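L-cysteine S-thiosulfotransferase subunit SoxA (Paracoccus denitrificans, PDB 2C1D) forms, with its partner SoxX, a heme enzyme that couples thiosulfate to a cysteine of the sulfur carrier SoxY, passing electrons to cytochrome c. Local coordinates at residues Q201-M215 with R251-H264. Sequence-based numbering, arbitrary orientation.
With HEC (heme c), chain J.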
ATOM      1  N   GLN A 201      -4.320   2.952   5.964  1.00 22.16           N
ATOM      2  CA  GLN A 201      -4.746   2.366   7.223  1.00 22.63           C
ATOM      3  C   GLN A 201      -5.338   0.974   6.978  1.00 22.65           C
ATOM      4  O   GLN A 201      -5.837   0.694   5.886  1.00 22.24           O
ATOM      5  CB  GLN A 201      -5.757   3.276   7.936  1.00 23.19           C
ATOM      6  CG  GLN A 201      -5.319   4.772   8.144  1.00 23.49           C
ATOM      7  CD  GLN A 201      -4.422   4.991   9.353  1.00 23.51           C
ATOM      8  OE1 GLN A 201      -3.888   4.027   9.897  1.00 24.94           O
ATOM      9  NE2 GLN A 201      -4.247   6.269   9.782  1.00 22.38           N
ATOM     10  N   ILE A 202      -5.292   0.136   8.007  1.00 22.94           N
ATOM     11  CA  ILE A 202      -5.838  -1.222   7.963  1.00 23.74           C
ATOM     12  C   ILE A 202      -6.980  -1.444   8.949  1.00 23.59           C
ATOM     13  O   ILE A 202      -7.392  -2.573   9.157  1.00 23.06           O
ATOM     14  CB  ILE A 202      -4.735  -2.325   8.140  1.00 23.00           C
ATOM     15  CG1 ILE A 202      -4.061  -2.280   9.507  1.00 23.52           C
ATOM     16  CG2 ILE A 202      -3.678  -2.199   7.058  1.00 23.68           C
ATOM     17  CD1 ILE A 202      -3.142  -3.461   9.739  1.00 24.97           C
ATOM     18  N   ASN A 203      -7.543  -0.369   9.502  1.00 23.92           N
ATOM     19  CA  ASN A 203      -8.703  -0.506  10.386  1.00 23.84           C
ATOM     20  C   ASN A 203      -9.938  -1.082   9.685  1.00 23.91           C
ATOM     21  O   ASN A 203     -10.870  -1.520  10.353  1.00 23.91           O
ATOM     22  CB  ASN A 203      -9.084   0.827  11.028  1.00 23.73           C
ATOM     23  CG  ASN A 203      -9.727   1.780  10.047  1.00 23.61           C
ATOM     24  OD1 ASN A 203     -10.916   2.184  10.194  1.00 24.93           O
ATOM     25  ND2 ASN A 203      -8.971   2.164   9.050  1.00 16.84           N
ATOM     26  N   GLY A 204      -9.940  -1.060   8.360  1.00 24.19           N
ATOM     27  CA  GLY A 204     -11.047  -1.541   7.552  1.00 24.21           C
ATOM     28  C   GLY A 204     -10.905  -2.975   7.033  1.00 24.33           C
ATOM     29  O   GLY A 204     -11.830  -3.490   6.409  1.00 24.77           O
ATOM     30  N   PHE A 205      -9.765  -3.622   7.280  1.00 23.52           N
ATOM     31  CA  PHE A 205      -9.532  -4.984   6.779  1.00 23.54           C
ATOM     32  C   PHE A 205     -10.197  -6.018   7.697  1.00 23.28           C
ATOM     33  O   PHE A 205     -10.398  -5.748   8.883  1.00 22.44           O
ATOM     34  CB  PHE A 205      -8.022  -5.260   6.643  1.00 23.46           C
ATOM     35  CG  PHE A 205      -7.422  -4.690   5.379  1.00 22.64           C
ATOM     36  CD1 PHE A 205      -7.133  -3.348   5.289  1.00 21.44           C
ATOM     37  CD2 PHE A 205      -7.130  -5.498   4.304  1.00 24.13           C
ATOM     38  CE1 PHE A 205      -6.592  -2.802   4.137  1.00 21.27           C
ATOM     39  CE2 PHE A 205      -6.596  -4.967   3.135  1.00 22.74           C
ATOM     40  CZ  PHE A 205      -6.320  -3.583   3.070  1.00 22.70           C
ATOM     41  N   PRO A 206     -10.567  -7.190   7.182  1.00 24.27           N
ATOM     42  CA  PRO A 206     -10.480  -7.556   5.767  1.00 24.21           C
ATOM     43  C   PRO A 206     -11.423  -6.746   4.856  1.00 24.10           C
ATOM     44  O   PRO A 206     -12.496  -6.302   5.279  1.00 24.78           O
ATOM     45  CB  PRO A 206     -10.892  -9.059   5.753  1.00 24.84           C
ATOM     46  CG  PRO A 206     -10.923  -9.503   7.178  1.00 25.25           C
ATOM     47  CD  PRO A 206     -11.115  -8.277   8.012  1.00 24.55           C
ATOM     48  N   THR A 207     -11.002  -6.598   3.606  1.00 23.47           N
ATOM     49  CA  THR A 207     -11.536  -5.618   2.664  1.00 23.49           C
ATOM     50  C   THR A 207     -11.984  -6.241   1.369  1.00 23.36           C
ATOM     51  O   THR A 207     -11.286  -7.078   0.801  1.00 23.78           O
ATOM     52  CB  THR A 207     -10.441  -4.608   2.374  1.00 23.53           C
ATOM     53  OG1 THR A 207     -10.179  -3.867   3.583  1.00 23.53           O
ATOM     54  CG2 THR A 207     -10.871  -3.592   1.339  1.00 23.80           C
ATOM     55  N   TYR A 208     -13.155  -5.843   0.889  1.00 23.67           N
ATOM     56  CA  TYR A 208     -13.598  -6.317  -0.413  1.00 23.94           C
ATOM     57  C   TYR A 208     -13.067  -5.299  -1.411  1.00 24.77           C
ATOM     58  O   TYR A 208     -13.393  -4.123  -1.312  1.00 24.28           O
ATOM     59  CB  TYR A 208     -15.116  -6.386  -0.455  1.00 23.95           C
ATOM     60  CG  TYR A 208     -15.676  -6.888  -1.762  1.00 24.50           C
ATOM     61  CD1 TYR A 208     -15.986  -5.995  -2.781  1.00 26.91           C
ATOM     62  CD2 TYR A 208     -15.915  -8.230  -1.976  1.00 24.75           C
ATOM     63  CE1 TYR A 208     -16.512  -6.430  -3.991  1.00 26.23           C
ATOM     64  CE2 TYR A 208     -16.449  -8.679  -3.189  1.00 26.87           C
ATOM     65  CZ  TYR A 208     -16.737  -7.761  -4.190  1.00 26.67           C
ATOM     66  OH  TYR A 208     -17.295  -8.152  -5.373  1.00 25.67           O
ATOM     67  N   ARG A 209     -12.186  -5.730  -2.305  1.00 25.41           N
ATOM     68  CA  ARG A 209     -11.683  -4.856  -3.364  1.00 27.00           C
ATOM     69  C   ARG A 209     -12.540  -4.993  -4.639  1.00 26.97           C
ATOM     70  O   ARG A 209     -12.655  -6.080  -5.199  1.00 26.65           O
ATOM     71  CB  ARG A 209     -10.231  -5.203  -3.674  1.00 27.12           C
ATOM     72  CG  ARG A 209      -9.252  -4.802  -2.573  1.00 28.42           C
ATOM     73  CD  ARG A 209      -7.821  -4.713  -3.032  1.00 28.61           C
ATOM     74  NE  ARG A 209      -7.699  -3.676  -4.041  1.00 28.35           N
ATOM     75  CZ  ARG A 209      -6.631  -3.444  -4.769  1.00 29.77           C
ATOM     76  NH1 ARG A 209      -5.523  -4.161  -4.589  1.00 27.67           N
ATOM     77  NH2 ARG A 209      -6.673  -2.475  -5.670  1.00 30.17           N
ATOM     78  N   LEU A 210     -13.126  -3.896  -5.099  1.00 28.63           N
ATOM     79  CA  LEU A 210     -13.995  -3.947  -6.292  1.00 30.05           C
ATOM     80  C   LEU A 210     -13.275  -4.487  -7.543  1.00 31.32           C
ATOM     81  O   LEU A 210     -13.885  -5.183  -8.370  1.00 32.27           O
ATOM     82  CB  LEU A 210     -14.635  -2.587  -6.567  1.00 29.98           C
ATOM     83  CG  LEU A 210     -15.695  -2.191  -5.535  1.00 30.86           C
ATOM     84  CD1 LEU A 210     -15.944  -0.697  -5.574  1.00 31.55           C
ATOM     85  CD2 LEU A 210     -16.981  -2.966  -5.781  1.00 31.17           C
ATOM     86  N   LYS A 211     -11.989  -4.160  -7.663  1.00 32.33           N
ATOM     87  CA  LYS A 211     -11.100  -4.658  -8.730  1.00 33.69           C
ATOM     88  C   LYS A 211     -11.097  -6.194  -8.827  1.00 33.48           C
ATOM     89  O   LYS A 211     -11.133  -6.761  -9.916  1.00 34.95           O
ATOM     90  CB  LYS A 211      -9.660  -4.167  -8.442  1.00 34.21           C
ATOM     91  CG  LYS A 211      -8.534  -4.955  -9.119  1.00 37.90           C
ATOM     92  CD  LYS A 211      -7.136  -4.599  -8.585  1.00 41.38           C
ATOM     93  CE  LYS A 211      -6.089  -5.701  -8.916  1.00 43.95           C
ATOM     94  NZ  LYS A 211      -5.591  -6.428  -7.702  1.00 44.42           N
ATOM     95  N   ASP A 212     -10.988  -6.851  -7.681  1.00 33.13           N
ATOM     96  CA  ASP A 212     -10.769  -8.289  -7.609  1.00 33.12           C
ATOM     97  C   ASP A 212     -12.078  -9.065  -7.419  1.00 32.24           C
ATOM     98  O   ASP A 212     -12.084 -10.301  -7.509  1.00 32.51           O
ATOM     99  CB  ASP A 212      -9.864  -8.616  -6.422  1.00 33.27           C
ATOM    100  CG  ASP A 212      -8.457  -8.069  -6.569  1.00 36.40           C
ATOM    101  OD1 ASP A 212      -7.881  -8.113  -7.683  1.00 38.66           O
ATOM    102  OD2 ASP A 212      -7.843  -7.586  -5.593  1.00 39.42           O
ATOM    103  N   SER A 213     -13.158  -8.357  -7.097  1.00 30.74           N
ATOM    104  CA  SER A 213     -14.416  -9.003  -6.723  1.00 29.46           C
ATOM    105  C   SER A 213     -14.234 -10.017  -5.584  1.00 29.26           C
ATOM    106  O   SER A 213     -14.820 -11.100  -5.596  1.00 28.16           O
ATOM    107  CB  SER A 213     -15.013  -9.692  -7.956  1.00 30.03           C
ATOM    108  OG  SER A 213     -15.262  -8.748  -8.972  1.00 28.18           O
ATOM    109  N   GLY A 214     -13.425  -9.665  -4.581  1.00 28.76           N
ATOM    110  CA  GLY A 214     -13.188 -10.599  -3.477  1.00 28.05           C
ATOM    111  C   GLY A 214     -12.517  -9.971  -2.280  1.00 27.61           C
ATOM    112  O   GLY A 214     -12.111  -8.815  -2.326  1.00 26.32           O
ATOM    113  N   MET A 215     -12.368 -10.746  -1.213  1.00 27.17           N
ATOM    114  CA  MET A 215     -11.759 -10.233   0.018  1.00 26.93           C
ATOM    115  C   MET A 215     -10.227 -10.248  -0.084  1.00 26.46           C
ATOM    116  O   MET A 215      -9.627 -11.060  -0.797  1.00 26.63           O
ATOM    117  CB  MET A 215     -12.205 -11.056   1.226  1.00 27.37           C
ATOM    118  CG  MET A 215     -13.708 -11.146   1.449  1.00 26.48           C
ATOM    119  SD  MET A 215     -14.496  -9.573   1.605  1.00 26.32           S
ATOM    120  CE  MET A 215     -13.587  -8.761   3.076  1.00 28.20           C
ATOM    121  N   ARG A 251      -1.131   2.773  13.751  1.00 24.98           N
ATOM    122  CA  ARG A 251      -1.281   4.081  13.124  1.00 24.98           C
ATOM    123  C   ARG A 251      -2.750   4.516  13.019  1.00 24.83           C
ATOM    124  O   ARG A 251      -3.037   5.700  12.872  1.00 24.64           O
ATOM    125  CB  ARG A 251      -0.621   4.145  11.743  1.00 25.09           C
ATOM    126  CG  ARG A 251       0.910   4.004  11.771  1.00 25.48           C
ATOM    127  CD  ARG A 251       1.500   3.821  10.380  1.00 24.42           C
ATOM    128  NE  ARG A 251       1.434   5.047   9.613  1.00 24.77           N
ATOM    129  CZ  ARG A 251       2.335   6.022   9.685  1.00 26.59           C
ATOM    130  NH1 ARG A 251       3.413   5.905  10.459  1.00 25.70           N
ATOM    131  NH2 ARG A 251       2.182   7.096   8.927  1.00 25.76           N
ATOM    132  N   GLY A 252      -3.674   3.569  13.114  1.00 24.39           N
ATOM    133  CA  GLY A 252      -5.089   3.901  13.132  1.00 24.40           C
ATOM    134  C   GLY A 252      -5.760   3.732  14.474  1.00 24.81           C
ATOM    135  O   GLY A 252      -6.984   3.664  14.532  1.00 25.83           O
ATOM    136  N   ASN A 253      -4.991   3.664  15.559  1.00 25.16           N
ATOM    137  CA  ASN A 253      -5.562   3.623  16.914  1.00 25.57           C
ATOM    138  C   ASN A 253      -6.524   4.786  17.115  1.00 26.10           C
ATOM    139  O   ASN A 253      -6.159   5.956  16.872  1.00 25.36           O
ATOM    140  CB  ASN A 253      -4.454   3.695  17.968  1.00 25.78           C
ATOM    141  CG  ASN A 253      -3.881   2.347  18.307  1.00 27.05           C
ATOM    142  OD1 ASN A 253      -4.441   1.317  17.929  1.00 26.71           O
ATOM    143  ND2 ASN A 253      -2.777   2.340  19.065  1.00 25.59           N
ATOM    144  N   GLY A 254      -7.757   4.469  17.513  1.00 26.54           N
ATOM    145  CA  GLY A 254      -8.799   5.470  17.704  1.00 26.71           C
ATOM    146  C   GLY A 254      -9.874   5.404  16.638  1.00 27.06           C
ATOM    147  O   GLY A 254     -11.044   5.678  16.910  1.00 26.57           O
ATOM    148  N   LEU A 255      -9.494   5.058  15.411  1.00 27.48           N
ATOM    149  CA  LEU A 255     -10.488   4.769  14.381  1.00 27.88           C
ATOM    150  C   LEU A 255     -11.254   3.504  14.771  1.00 27.71           C
ATOM    151  O   LEU A 255     -10.724   2.643  15.488  1.00 29.03           O
ATOM    152  CB  LEU A 255      -9.823   4.576  13.015  1.00 27.85           C
ATOM    153  CG  LEU A 255      -9.131   5.797  12.411  1.00 28.60           C
ATOM    154  CD1 LEU A 255      -8.205   5.372  11.295  1.00 27.55           C
ATOM    155  CD2 LEU A 255     -10.143   6.817  11.906  1.00 30.19           C
ATOM    156  N   SER A 256     -12.486   3.372  14.296  1.00 26.62           N
ATOM    157  CA  SER A 256     -13.240   2.159  14.521  1.00 26.02           C
ATOM    158  C   SER A 256     -12.804   1.015  13.600  1.00 25.12           C
ATOM    159  O   SER A 256     -12.427   1.179  12.424  1.00 25.82           O
ATOM    160  CB  SER A 256     -14.755   2.364  14.324  1.00 26.45           C
ATOM    161  OG  SER A 256     -15.286   3.391  15.150  1.00 26.37           O
ATOM    162  N   VAL A 257     -12.925  -0.174  14.135  1.00 24.55           N
ATOM    163  CA  VAL A 257     -12.941  -1.355  13.321  1.00 23.44           C
ATOM    164  C   VAL A 257     -14.160  -1.243  12.396  1.00 23.73           C
ATOM    165  O   VAL A 257     -15.286  -1.169  12.872  1.00 23.81           O
ATOM    166  CB  VAL A 257     -13.053  -2.605  14.198  1.00 22.78           C
ATOM    167  CG1 VAL A 257     -13.203  -3.815  13.350  1.00 23.02           C
ATOM    168  CG2 VAL A 257     -11.814  -2.760  15.065  1.00 23.31           C
ATOM    169  N   GLU A 258     -13.941  -1.263  11.088  1.00 23.74           N
ATOM    170  CA  GLU A 258     -15.048  -1.178  10.127  1.00 23.97           C
ATOM    171  C   GLU A 258     -15.805  -2.501   9.980  1.00 24.13           C
ATOM    172  O   GLU A 258     -16.971  -2.498   9.563  1.00 24.89           O
ATOM    173  CB  GLU A 258     -14.551  -0.633   8.780  1.00 24.37           C
ATOM    174  CG  GLU A 258     -14.062   0.810   8.943  1.00 24.74           C
ATOM    175  CD  GLU A 258     -13.539   1.491   7.691  1.00 25.58           C
ATOM    176  OE1 GLU A 258     -13.909   1.138   6.551  1.00 25.42           O
ATOM    177  OE2 GLU A 258     -12.759   2.458   7.860  1.00 26.68           O
ATOM    178  N   GLY A 259     -15.172  -3.604  10.380  1.00 23.67           N
ATOM    179  CA  GLY A 259     -15.701  -4.948  10.186  1.00 24.02           C
ATOM    180  C   GLY A 259     -15.176  -5.501   8.892  1.00 24.25           C
ATOM    181  O   GLY A 259     -14.124  -6.114   8.863  1.00 24.30           O
ATOM    182  N   VAL A 260     -15.916  -5.281   7.810  1.00 24.96           N
ATOM    183  CA  VAL A 260     -15.426  -5.579   6.468  1.00 25.55           C
ATOM    184  C   VAL A 260     -15.694  -4.375   5.581  1.00 25.75           C
ATOM    185  O   VAL A 260     -16.847  -3.977   5.385  1.00 26.07           O
ATOM    186  CB  VAL A 260     -16.061  -6.865   5.827  1.00 26.20           C
ATOM    187  CG1 VAL A 260     -15.429  -8.133   6.381  1.00 27.17           C
ATOM    188  CG2 VAL A 260     -17.594  -6.889   5.964  1.00 24.98           C
ATOM    189  N   SER A 261     -14.623  -3.770   5.074  1.00 25.17           N
ATOM    190  CA  SER A 261     -14.731  -2.513   4.366  1.00 24.74           C
ATOM    191  C   SER A 261     -14.847  -2.760   2.871  1.00 24.97           C
ATOM    192  O   SER A 261     -14.659  -3.880   2.415  1.00 25.09           O
ATOM    193  CB  SER A 261     -13.536  -1.611   4.671  1.00 24.69           C
ATOM    194  OG  SER A 261     -12.389  -2.029   3.984  1.00 23.62           O
ATOM    195  N   VAL A 262     -15.213  -1.718   2.127  1.00 24.57           N
ATOM    196  CA  VAL A 262     -15.217  -1.775   0.653  1.00 24.79           C
ATOM    197  C   VAL A 262     -14.296  -0.695   0.105  1.00 24.51           C
ATOM    198  O   VAL A 262     -14.384   0.471   0.501  1.00 24.05           O
ATOM    199  CB  VAL A 262     -16.634  -1.579   0.063  1.00 24.74           C
ATOM    200  CG1 VAL A 262     -16.614  -1.735  -1.443  1.00 25.62           C
ATOM    201  CG2 VAL A 262     -17.608  -2.595   0.693  1.00 26.07           C
ATOM    202  N   ARG A 263     -13.407  -1.105  -0.789  1.00 25.21           N
ATOM    203  CA  ARG A 263     -12.426  -0.213  -1.426  1.00 25.88           C
ATOM    204  C   ARG A 263     -12.353  -0.568  -2.920  1.00 27.52           C
ATOM    205  O   ARG A 263     -12.961  -1.566  -3.334  1.00 26.44           O
ATOM    206  CB  ARG A 263     -11.055  -0.403  -0.750  1.00 25.52           C
ATOM    207  CG  ARG A 263     -11.048  -0.102   0.744  1.00 22.38           C
ATOM    208  CD  ARG A 263     -11.049   1.370   1.075  1.00 22.62           C
ATOM    209  NE  ARG A 263     -10.958   1.601   2.512  1.00 21.94           N
ATOM    210  CZ  ARG A 263     -11.996   1.631   3.341  1.00 23.99           C
ATOM    211  NH1 ARG A 263     -11.777   1.802   4.633  1.00 23.62           N
ATOM    212  NH2 ARG A 263     -13.245   1.487   2.891  1.00 23.84           N
ATOM    213  N   HIS A 264     -11.640   0.228  -3.731  1.00 29.92           N
ATOM    214  CA  HIS A 264     -11.360  -0.137  -5.146  1.00 32.65           C
ATOM    215  C   HIS A 264     -10.443  -1.356  -5.169  1.00 32.68           C
ATOM    216  O   HIS A 264      -9.546  -1.527  -4.358  1.00 32.18           O
ATOM    217  CB  HIS A 264     -10.737   1.038  -5.953  1.00 33.78           C
ATOM    218  CG  HIS A 264     -10.070   0.638  -7.256  1.00 40.86           C
ATOM    219  ND1 HIS A 264     -10.190   1.388  -8.413  1.00 47.33           N
ATOM    220  CD2 HIS A 264      -9.218  -0.380  -7.568  1.00 46.69           C
ATOM    221  CE1 HIS A 264      -9.475   0.832  -9.381  1.00 48.79           C
ATOM    222  NE2 HIS A 264      -8.879  -0.245  -8.898  1.00 48.43           N
ATOM    223  OXT HIS A 264     -10.548  -2.251  -5.997  1.00 33.64           O
TER
HETATM  224 FE   HEC J1292      -0.049   1.410  -0.208  1.00 24.55          FE
HETATM  225  CHA HEC J1292      -3.434   1.209  -0.632  1.00 25.00           C
HETATM  226  CHB HEC J1292      -0.433  -0.089   2.892  1.00 21.51           C
HETATM  227  CHC HEC J1292       3.302   1.443   0.201  1.00 23.99           C
HETATM  228  CHD HEC J1292       0.267   3.320  -2.999  1.00 25.04           C
HETATM  229  NA  HEC J1292      -1.664   0.694   0.928  1.00 23.05           N
HETATM  230  C1A HEC J1292      -2.974   0.717   0.549  1.00 22.33           C
HETATM  231  C2A HEC J1292      -3.762   0.157   1.614  1.00 24.34           C
HETATM  232  C3A HEC J1292      -2.908  -0.208   2.594  1.00 22.04           C
HETATM  233  C4A HEC J1292      -1.577   0.133   2.177  1.00 22.22           C
HETATM  234  CMA HEC J1292      -3.239  -0.871   3.930  1.00 22.47           C
HETATM  235  CAA HEC J1292      -5.302  -0.002   1.623  1.00 24.24           C
HETATM  236  CBA HEC J1292      -5.915   1.146   2.444  1.00 23.12           C
HETATM  237  CGA HEC J1292      -7.429   1.003   2.553  1.00 24.88           C
HETATM  238  O1A HEC J1292      -8.052   1.877   3.196  1.00 22.35           O
HETATM  239  O2A HEC J1292      -8.024   0.031   1.979  1.00 26.19           O
HETATM  240  NB  HEC J1292       1.171   0.807   1.235  1.00 23.02           N
HETATM  241  C1B HEC J1292       0.842   0.164   2.418  1.00 22.72           C
HETATM  242  C2B HEC J1292       2.049  -0.259   3.057  1.00 23.84           C
HETATM  243  C3B HEC J1292       3.077   0.172   2.334  1.00 24.69           C
HETATM  244  C4B HEC J1292       2.545   0.817   1.166  1.00 24.60           C
HETATM  245  CMB HEC J1292       2.106  -0.975   4.409  1.00 25.86           C
HETATM  246  CAB HEC J1292       4.573  -0.049   2.646  1.00 25.72           C
HETATM  247  CBB HEC J1292       4.873  -1.383   2.697  1.00 29.23           C
HETATM  248  NC  HEC J1292       1.516   2.250  -1.223  1.00 23.18           N
HETATM  249  C1C HEC J1292       2.824   2.161  -0.864  1.00 25.43           C
HETATM  250  C2C HEC J1292       3.633   2.848  -1.852  1.00 23.44           C
HETATM  251  C3C HEC J1292       2.789   3.385  -2.755  1.00 22.39           C
HETATM  252  C4C HEC J1292       1.443   3.006  -2.342  1.00 26.07           C
HETATM  253  CMC HEC J1292       5.173   2.910  -1.751  1.00 23.82           C
HETATM  254  CAC HEC J1292       3.014   4.259  -4.035  1.00 25.77           C
HETATM  255  CBC HEC J1292       3.988   4.059  -4.934  1.00 23.78           C
HETATM  256  ND  HEC J1292      -1.337   2.120  -1.570  1.00 25.21           N
HETATM  257  C1D HEC J1292      -0.986   2.900  -2.675  1.00 26.63           C
HETATM  258  C2D HEC J1292      -2.169   3.201  -3.456  1.00 26.24           C
HETATM  259  C3D HEC J1292      -3.306   2.532  -2.723  1.00 25.16           C
HETATM  260  C4D HEC J1292      -2.703   1.895  -1.574  1.00 25.11           C
HETATM  261  CMD HEC J1292      -2.275   4.019  -4.756  1.00 27.18           C
HETATM  262  CAD HEC J1292      -4.811   2.565  -3.082  1.00 26.75           C
HETATM  263  CBD HEC J1292      -5.371   3.932  -2.646  1.00 26.40           C
HETATM  264  CGD HEC J1292      -5.458   4.079  -1.140  1.00 27.65           C
HETATM  265  O1D HEC J1292      -4.528   4.588  -0.476  1.00 28.10           O
HETATM  266  O2D HEC J1292      -6.469   3.699  -0.544  1.00 26.41           O
HETATM  267  O   HOH W   1      -1.058   4.630   8.303  1.00 33.00           O
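Gly204 O takes Ser261 OG at 2.9 Å, from above the carbonyl plane, and a weak bond from Ser261 N. Strands 207-209 and 261-263 pair in parallel, within a small mixed sheet that 214-216 completes, in the second cytochrome c domain. Tyr208 N meets Ser261 O at 2.9 Å, and Arg263 N meets Tyr208 O at 3.1 Å. Thr207, Arg209, Ser261 and Arg263 face the side of the active-site heme c, ligated by His184 and Cys225. Ser261 OG, set between its backbone N and carbonyl carbon (chi1 76°), lies over the guanidinium of Arg263. That group is gripped round its edge: Arg263 NE bonds heme propionate O1A at 3.0 Å, and Arg263 NH1 forms a salt bridge with Glu258 OE1. Glu258 OE2 also bonds Ser37 OG. Arg263 NH2 bonds Val262 O and pairs with Glu50. Replacing the arginine with leucine would probably leave this propionate and Glu258 without their positive partner. Thr207 CG2 packs crosswise on Arg263 CG at 3.5 Å. Lys211 N bonds His264 OXT of the terminal carboxylate. Arg209, beside Arg221, a probable substrate-binding residue, bends at chi3 (63°), and its NE reaches His264 O in the carboxylate plane, on a lone pair, at 2.9 Å.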